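Side-chain contacts in broad specificity aminotransferase (Leishmania mexicana, PDB 4WB0), which probably transfers amino groups from a range of amino acids to 2-oxo acids such as 2-oxoglutarate, using pyridoxal 5'-phosphate as cofactor: residues A[66-71]-A[300-305]; A[91-96]-A[315-320]. All coordinates share one frame; numbering follows the deposited sequence.

Contact 1: residues A[66-71]-A[300-305]; sequences QLLLDM and PAHGAR
Leu-68 reaches from helix 59-71 into the notch between His-302 and Arg-305, one turn apart at the start of helix 301-312. The CA atoms of Leu-68 and Arg-305 are 7.5 Å apart, a separation short enough for one branched side chain to span. Of the 140 Å² buried between the segments, Leu-68 contributes 80 Å². Its chi1 of 178° carries CG toward the other helix, opposite the backbone N, and chi2 (58°) then spreads CD1 and CD2. CD2 does most of the touching: it lies 3.8 Å from His-302 ND1 and also 3.8 Å from Arg-305 CB, while CD1 meets that same Arg-305 CB at 4.0 Å. The leucine fork thus rests on the first carbon of the arginine side chain, the two side chains crossing near a right angle; its approach to the imidazole is oblique.

The polar end of Arg-305 turns away from the leucine. Its extended chain carries the guanidinium to the backbone O of Asn-74, which accepts a hydrogen bond from NH1, and Ala-301 CB sits 3.9 Å above the plane of the Arg-305 guanidinium, offset toward its rim. In this class I aminotransferase, helix 301-312 also leans on strand 104-110 at the margin of the large mixed sheet, where Ala-304 packs on Gln-108. Its beginning borders the other subunit of the homodimer: the His-302 ring stacks with a polar side chain there, and His-302 N bonds to an acidic one.

The solvent side is at Asp-70. Here Gln-66 NE2, whose side chain also packs on an apolar one of the other subunit, donates to Asp-70 OD1 over 3.1 Å, bent to 138° at the hydrogen and meeting the oxygen from above the carboxylate plane. The bond spans one turn and ends on an exposed Asp-70 that faces away from helix 301-312.

Contact 2: residues A[91-96]-A[315-320]; sequences VKMTYG and ELRKEW
Met-93 and Arg-317 bring their helices no nearer than 10.6 Å, measured CA to CA, so the gap between segments 91-96 and 315-320 is bridged by long side chains. Helix 84-95 ends just beyond the methionine: Gly-96 N still bonds to Lys-92 O at 2.8 Å, but the positive phi of Gly-96 (100°) takes the chain out of the helix.

Met-93 leaves with CG opposite the backbone N and runs straight as far as its sulfur, bending only at chi3 (76°). That straight reach sets SD against the six-membered ring of Trp-320, where the sulfur is 3.6 Å from CH2 and 3.8 Å from CZ3. It lies 4.8 Å from the ring centroid and 89° off the ring normal, practically in the indole plane; this is an edge-on Met-aromatic contact, with no sulfur over the face. The fold around it belongs to the class I aminotransferases, whose long helix, here 314-344, joins the large and small domains; Met-93 also touches Gln-255 of strand 252-256, in the central sheet, and Phe-257. The indole is held from its other end, since Trp-320 NE1 donates to the backbone O of Asn-260.

Arg-317 supplies the second touch. Its NH2 meets Met-93 CG at 4.0 Å, obliquely to the guanidinium, and its CD lies in plane at the edge of the Trp-320 ring. NE pairs in a salt bridge with Glu-321 OE1 of the same helix, while NH1 reaches across in a hydrogen bond to Leu-311 O at the end of helix 301-312, and together these bonds would fix the turn of the group.

From the N terminus the chain passes segments 66-71, 91-96, 300-305 and 315-320 in that order, so the two contacts cross. Contact 1 closes a loop of 228 intervening residues, and contact 2 closes one of 218 that opens and ends later. Both loops contain every strand of the large mixed sheet. The contacts pair two successive helices, 59-71 and 84-95, with two others, 301-312 and 314-344, tying the chain leading into the sheet to the chain leaving it. Their centres are about 17 Å apart, yet they meet directly: Leu-67 CD1 of contact 1 packs 3.8 Å from Leu-316 CD1 of contact 2.

Contact 1: residues A[66-71]-A[300-305]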
ATOM      1  N   GLN A  66       6.539  19.023 -12.957  1.00 27.17           N
ATOM      2  CA  GLN A  66       6.282  19.580 -14.305  1.00 28.01           C
ATOM      3  C   GLN A  66       6.881  18.707 -15.382  1.00 24.74           C
ATOM      4  O   GLN A  66       6.223  18.462 -16.385  1.00 26.02           O
ATOM      5  CB  GLN A  66       6.817  21.001 -14.443  1.00 31.82           C
ATOM      6  CG  GLN A  66       6.385  21.670 -15.801  1.00 35.93           C
ATOM      7  CD  GLN A  66       4.873  21.864 -15.870  1.00 38.24           C
ATOM      8  OE1 GLN A  66       4.259  22.404 -14.924  1.00 39.57           O
ATOM      9  NE2 GLN A  66       4.251  21.390 -16.963  1.00 41.20           N
ATOM     10  N   LEU A  67       8.110  18.224 -15.198  1.00 24.11           N
ATOM     11  CA  LEU A  67       8.692  17.254 -16.158  1.00 24.40           C
ATOM     12  C   LEU A  67       7.804  16.063 -16.380  1.00 25.30           C
ATOM     13  O   LEU A  67       7.568  15.660 -17.499  1.00 24.57           O
ATOM     14  CB  LEU A  67      10.061  16.767 -15.712  1.00 25.11           C
ATOM     15  CG  LEU A  67      11.120  17.832 -15.794  1.00 28.61           C
ATOM     16  CD1 LEU A  67      12.344  17.346 -14.995  1.00 32.74           C
ATOM     17  CD2 LEU A  67      11.538  18.221 -17.227  1.00 31.09           C
ATOM     18  N   LEU A  68       7.290  15.522 -15.302  1.00 24.25           N
ATOM     19  CA  LEU A  68       6.574  14.296 -15.379  1.00 26.25           C
ATOM     20  C   LEU A  68       5.251  14.575 -16.108  1.00 25.60           C
ATOM     21  O   LEU A  68       4.799  13.789 -16.932  1.00 27.21           O
ATOM     22  CB  LEU A  68       6.374  13.749 -13.977  1.00 26.85           C
ATOM     23  CG  LEU A  68       5.584  12.470 -13.891  1.00 32.46           C
ATOM     24  CD1 LEU A  68       6.306  11.362 -14.750  1.00 34.06           C
ATOM     25  CD2 LEU A  68       5.446  12.069 -12.380  1.00 39.13           C
ATOM     26  N   LEU A  69       4.647  15.710 -15.811  1.00 26.72           N
ATOM     27  CA  LEU A  69       3.332  16.001 -16.386  1.00 32.43           C
ATOM     28  C   LEU A  69       3.478  16.131 -17.905  1.00 32.73           C
ATOM     29  O   LEU A  69       2.680  15.552 -18.653  1.00 33.80           O
ATOM     30  CB  LEU A  69       2.731  17.247 -15.756  1.00 36.83           C
ATOM     31  CG  LEU A  69       1.406  17.718 -16.368  1.00 43.72           C
ATOM     32  CD1 LEU A  69       0.367  16.692 -16.089  1.00 45.31           C
ATOM     33  CD2 LEU A  69       0.978  19.014 -15.761  1.00 46.96           C
ATOM     34  N   ASP A  70       4.524  16.832 -18.348  1.00 31.63           N
ATOM     35  CA  ASP A  70       4.810  17.050 -19.787  1.00 32.49           C
ATOM     36  C   ASP A  70       5.126  15.740 -20.555  1.00 30.21           C
ATOM     37  O   ASP A  70       4.877  15.631 -21.755  1.00 32.16           O
ATOM     38  CB  ASP A  70       5.969  18.036 -19.956  1.00 33.24           C
ATOM     39  CG  ASP A  70       5.591  19.488 -19.582  1.00 39.19           C
ATOM     40  OD1 ASP A  70       4.396  19.828 -19.628  1.00 42.50           O
ATOM     41  OD2 ASP A  70       6.489  20.299 -19.259  1.00 40.04           O
ATOM     42  N   MET A  71       5.668  14.744 -19.889  1.00 26.38           N
ATOM     43  CA  MET A  71       5.928  13.470 -20.533  1.00 29.25           C
ATOM     44  C   MET A  71       4.706  12.631 -20.916  1.00 31.99           C
ATOM     45  O   MET A  71       4.820  11.786 -21.777  1.00 29.67           O
ATOM     46  CB  MET A  71       6.775  12.595 -19.646  1.00 31.25           C
ATOM     47  CG  MET A  71       8.159  13.114 -19.422  1.00 33.59           C
ATOM     48  SD  MET A  71       8.889  12.067 -18.140  1.00 33.70           S
ATOM     49  CE  MET A  71      10.288  13.093 -17.808  1.00 29.45           C
ATOM     50  N   PRO A 300       1.819   2.441  -5.919  1.00 23.34           N
ATOM     51  CA  PRO A 300       1.463   3.693  -6.589  1.00 22.51           C
ATOM     52  C   PRO A 300       2.640   4.257  -7.367  1.00 21.30           C
ATOM     53  O   PRO A 300       3.799   4.314  -6.872  1.00 21.77           O
ATOM     54  CB  PRO A 300       1.067   4.610  -5.448  1.00 23.62           C
ATOM     55  CG  PRO A 300       1.797   4.060  -4.262  1.00 21.76           C
ATOM     56  CD  PRO A 300       2.081   2.641  -4.481  1.00 24.87           C
ATOM     57  N   ALA A 301       2.353   4.639  -8.596  1.00 19.87           N
ATOM     58  CA  ALA A 301       3.430   5.072  -9.526  1.00 20.81           C
ATOM     59  C   ALA A 301       3.988   6.493  -9.341  1.00 23.59           C
ATOM     60  O   ALA A 301       5.187   6.752  -9.592  1.00 21.50           O
ATOM     61  CB  ALA A 301       2.933   4.901 -10.968  1.00 21.42           C
ATOM     62  N   HIS A 302       3.146   7.451  -8.961  1.00 23.70           N
ATOM     63  CA  HIS A 302       3.537   8.838  -9.002  1.00 21.78           C
ATOM     64  C   HIS A 302       4.788   9.167  -8.206  1.00 23.83           C
ATOM     65  O   HIS A 302       5.691   9.860  -8.713  1.00 23.40           O
ATOM     66  CB  HIS A 302       2.371   9.704  -8.526  1.00 23.71           C
ATOM     67  CG  HIS A 302       2.596  11.184  -8.696  1.00 24.07           C
ATOM     68  ND1 HIS A 302       2.581  11.804  -9.920  1.00 27.44           N
ATOM     69  CD2 HIS A 302       2.825  12.162  -7.782  1.00 26.31           C
ATOM     70  CE1 HIS A 302       2.748  13.117  -9.763  1.00 27.25           C
ATOM     71  NE2 HIS A 302       2.882  13.361  -8.473  1.00 28.05           N
ATOM     72  N   GLY A 303       4.871   8.704  -6.956  1.00 22.31           N
ATOM     73  CA  GLY A 303       6.038   8.991  -6.162  1.00 21.99           C
ATOM     74  C   GLY A 303       7.341   8.368  -6.703  1.00 23.79           C
ATOM     75  O   GLY A 303       8.431   8.957  -6.667  1.00 21.47           O
ATOM     76  N   ALA A 304       7.243   7.145  -7.201  1.00 18.84           N
ATOM     77  CA  ALA A 304       8.418   6.517  -7.755  1.00 19.17           C
ATOM     78  C   ALA A 304       8.840   7.195  -9.054  1.00 20.98           C
ATOM     79  O   ALA A 304      10.021   7.256  -9.350  1.00 21.00           O
ATOM     80  CB  ALA A 304       8.158   5.089  -7.997  1.00 19.19           C
ATOM     81  N   ARG A 305       7.878   7.612  -9.856  1.00 19.39           N
ATOM     82  CA  ARG A 305       8.215   8.342 -11.116  1.00 22.19           C
ATOM     83  C   ARG A 305       8.907   9.663 -10.819  1.00 21.91           C
ATOM     84  O   ARG A 305       9.950   9.997 -11.408  1.00 23.47           O
ATOM     85  CB  ARG A 305       6.967   8.564 -11.922  1.00 20.12           C
ATOM     86  CG  ARG A 305       6.461   7.273 -12.595  1.00 24.23           C
ATOM     87  CD  ARG A 305       5.176   7.521 -13.328  1.00 26.84           C
ATOM     88  NE  ARG A 305       4.839   6.342 -14.139  1.00 32.59           N
ATOM     89  CZ  ARG A 305       3.652   6.180 -14.718  1.00 36.32           C
ATOM     90  NH1 ARG A 305       2.689   7.088 -14.535  1.00 36.04           N
ATOM     91  NH2 ARG A 305       3.419   5.122 -15.474  1.00 40.33           N
TER

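Contact 2: residues A[91-96]-A[315-320]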
ATOM      1  N   VAL A  91      18.296   1.670  -5.335  1.00 21.57           N
ATOM      2  CA  VAL A  91      19.231   0.709  -4.769  1.00 23.15           C
ATOM      3  C   VAL A  91      20.673   1.207  -5.017  1.00 24.19           C
ATOM      4  O   VAL A  91      21.579   1.064  -4.190  1.00 22.04           O
ATOM      5  CB  VAL A  91      18.998  -0.656  -5.397  1.00 25.17           C
ATOM      6  CG1 VAL A  91      20.140  -1.570  -5.066  1.00 28.60           C
ATOM      7  CG2 VAL A  91      17.666  -1.225  -4.935  1.00 24.94           C
ATOM      8  N   LYS A  92      20.866   1.824  -6.169  1.00 25.28           N
ATOM      9  CA  LYS A  92      22.159   2.393  -6.469  1.00 27.09           C
ATOM     10  C   LYS A  92      22.515   3.533  -5.526  1.00 23.39           C
ATOM     11  O   LYS A  92      23.686   3.724  -5.208  1.00 26.19           O
ATOM     12  CB  LYS A  92      22.214   2.869  -7.934  1.00 33.87           C
ATOM     13  CG  LYS A  92      22.724   1.764  -8.860  1.00 45.27           C
ATOM     14  CD  LYS A  92      22.094   1.787 -10.266  1.00 53.70           C
ATOM     15  CE  LYS A  92      22.431   3.060 -11.018  1.00 60.86           C
ATOM     16  NZ  LYS A  92      21.959   2.993 -12.445  1.00 65.51           N
ATOM     17  N   MET A  93      21.533   4.309  -5.103  1.00 23.85           N
ATOM     18  CA  MET A  93      21.790   5.422  -4.160  1.00 26.86           C
ATOM     19  C   MET A  93      22.335   4.917  -2.818  1.00 27.19           C
ATOM     20  O   MET A  93      23.225   5.519  -2.229  1.00 29.32           O
ATOM     21  CB  MET A  93      20.501   6.227  -3.895  1.00 26.44           C
ATOM     22  CG  MET A  93      20.663   7.447  -2.928  1.00 32.39           C
ATOM     23  SD  MET A  93      19.055   8.221  -2.576  1.00 33.27           S
ATOM     24  CE  MET A  93      18.398   7.043  -1.425  1.00 30.28           C
ATOM     25  N   THR A  94      21.820   3.789  -2.345  1.00 25.24           N
ATOM     26  CA  THR A  94      22.306   3.297  -1.034  1.00 25.85           C
ATOM     27  C   THR A  94      23.566   2.462  -1.224  1.00 26.58           C
ATOM     28  O   THR A  94      24.527   2.679  -0.503  1.00 24.41           O
ATOM     29  CB  THR A  94      21.223   2.578  -0.272  1.00 29.83           C
ATOM     30  OG1 THR A  94      21.663   2.262   1.101  1.00 37.75           O
ATOM     31  CG2 THR A  94      20.738   1.365  -1.006  1.00 28.08           C
ATOM     32  N   TYR A  95      23.629   1.553  -2.206  1.00 25.28           N
ATOM     33  CA  TYR A  95      24.847   0.699  -2.332  1.00 25.75           C
ATOM     34  C   TYR A  95      25.968   1.231  -3.172  1.00 29.03           C
ATOM     35  O   TYR A  95      27.066   0.697  -3.151  1.00 29.62           O
ATOM     36  CB  TYR A  95      24.419  -0.692  -2.838  1.00 24.42           C
ATOM     37  CG  TYR A  95      23.732  -1.458  -1.738  1.00 24.65           C
ATOM     38  CD1 TYR A  95      24.433  -1.796  -0.584  1.00 26.21           C
ATOM     39  CD2 TYR A  95      22.432  -1.826  -1.846  1.00 23.62           C
ATOM     40  CE1 TYR A  95      23.823  -2.498   0.440  1.00 24.16           C
ATOM     41  CE2 TYR A  95      21.769  -2.551  -0.821  1.00 26.39           C
ATOM     42  CZ  TYR A  95      22.490  -2.868   0.322  1.00 25.26           C
ATOM     43  OH  TYR A  95      21.895  -3.593   1.300  1.00 25.29           O
ATOM     44  N   GLY A  96      25.751   2.333  -3.872  1.00 33.22           N
ATOM     45  CA  GLY A  96      26.838   2.887  -4.667  1.00 41.95           C
ATOM     46  C   GLY A  96      26.679   2.506  -6.131  1.00 58.12           C
ATOM     47  O   GLY A  96      26.010   1.533  -6.466  1.00 51.89           O
ATOM     48  N   GLU A 315      21.540  16.816 -13.485  1.00 35.33           N
ATOM     49  CA  GLU A 315      21.268  18.157 -12.944  1.00 36.29           C
ATOM     50  C   GLU A 315      20.337  18.125 -11.729  1.00 29.44           C
ATOM     51  O   GLU A 315      20.616  18.767 -10.714  1.00 29.00           O
ATOM     52  CB  GLU A 315      20.646  19.056 -14.011  1.00 37.64           C
ATOM     53  N   LEU A 316      19.217  17.420 -11.846  1.00 26.88           N
ATOM     54  CA  LEU A 316      18.276  17.331 -10.744  1.00 27.07           C
ATOM     55  C   LEU A 316      18.933  16.628  -9.566  1.00 26.25           C
ATOM     56  O   LEU A 316      18.714  17.008  -8.421  1.00 23.25           O
ATOM     57  CB  LEU A 316      17.001  16.586 -11.139  1.00 26.51           C
ATOM     58  CG  LEU A 316      16.095  17.205 -12.207  1.00 27.91           C
ATOM     59  CD1 LEU A 316      14.877  16.369 -12.393  1.00 26.98           C
ATOM     60  CD2 LEU A 316      15.621  18.572 -11.750  1.00 29.18           C
ATOM     61  N   ARG A 317      19.758  15.623  -9.842  1.00 27.02           N
ATOM     62  CA  ARG A 317      20.377  14.833  -8.780  1.00 25.30           C
ATOM     63  C   ARG A 317      21.339  15.722  -7.987  1.00 26.53           C
ATOM     64  O   ARG A 317      21.348  15.744  -6.771  1.00 25.18           O
ATOM     65  CB  ARG A 317      21.088  13.637  -9.369  1.00 27.78           C
ATOM     66  CG  ARG A 317      21.863  12.783  -8.361  1.00 28.35           C
ATOM     67  CD  ARG A 317      21.009  12.277  -7.224  1.00 29.30           C
ATOM     68  NE  ARG A 317      21.761  11.290  -6.441  1.00 31.43           N
ATOM     69  CZ  ARG A 317      21.874   9.998  -6.732  1.00 32.42           C
ATOM     70  NH1 ARG A 317      21.292   9.463  -7.806  1.00 30.36           N
ATOM     71  NH2 ARG A 317      22.596   9.220  -5.938  1.00 33.68           N
ATOM     72  N   LYS A 318      22.093  16.560  -8.686  1.00 28.47           N
ATOM     73  CA  LYS A 318      23.032  17.428  -7.986  1.00 31.69           C
ATOM     74  C   LYS A 318      22.284  18.538  -7.269  1.00 27.68           C
ATOM     75  O   LYS A 318      22.602  18.883  -6.109  1.00 28.34           O
ATOM     76  CB  LYS A 318      24.084  17.943  -8.984  1.00 40.99           C
ATOM     77  CG  LYS A 318      24.171  19.428  -9.212  1.00 54.81           C
ATOM     78  CD  LYS A 318      23.211  19.858 -10.328  1.00 65.24           C
ATOM     79  CE  LYS A 318      23.708  21.058 -11.123  1.00 74.40           C
ATOM     80  NZ  LYS A 318      22.660  21.557 -12.068  1.00 77.41           N
ATOM     81  N   GLU A 319      21.246  19.076  -7.888  1.00 25.59           N
ATOM     82  CA  GLU A 319      20.418  20.054  -7.181  1.00 28.74           C
ATOM     83  C   GLU A 319      19.780  19.443  -5.924  1.00 27.36           C
ATOM     84  O   GLU A 319      19.676  20.093  -4.850  1.00 24.74           O
ATOM     85  CB  GLU A 319      19.340  20.619  -8.085  1.00 31.68           C
ATOM     86  CG  GLU A 319      19.924  21.632  -9.055  1.00 41.15           C
ATOM     87  CD  GLU A 319      18.958  22.025 -10.174  1.00 47.54           C
ATOM     88  OE1 GLU A 319      19.411  22.603 -11.188  1.00 55.15           O
ATOM     89  OE2 GLU A 319      17.741  21.750 -10.033  1.00 44.78           O
ATOM     90  N   TRP A 320      19.314  18.210  -6.047  1.00 28.14           N
ATOM     91  CA  TRP A 320      18.702  17.543  -4.889  1.00 24.58           C
ATOM     92  C   TRP A 320      19.696  17.393  -3.757  1.00 23.80           C
ATOM     93  O   TRP A 320      19.401  17.688  -2.607  1.00 22.87           O
ATOM     94  CB  TRP A 320      18.170  16.154  -5.257  1.00 22.26           C
ATOM     95  CG  TRP A 320      17.611  15.449  -4.081  1.00 23.50           C
ATOM     96  CD1 TRP A 320      16.767  15.967  -3.125  1.00 24.95           C
ATOM     97  CD2 TRP A 320      17.840  14.094  -3.724  1.00 24.70           C
ATOM     98  NE1 TRP A 320      16.484  14.999  -2.199  1.00 25.35           N
ATOM     99  CE2 TRP A 320      17.136  13.845  -2.545  1.00 23.29           C
ATOM    100  CE3 TRP A 320      18.586  13.066  -4.300  1.00 25.05           C
ATOM    101  CZ2 TRP A 320      17.137  12.594  -1.925  1.00 24.15           C
ATOM    102  CZ3 TRP A 320      18.620  11.842  -3.670  1.00 27.90           C
ATOM    103  CH2 TRP A 320      17.887  11.610  -2.510  1.00 25.40           C
TER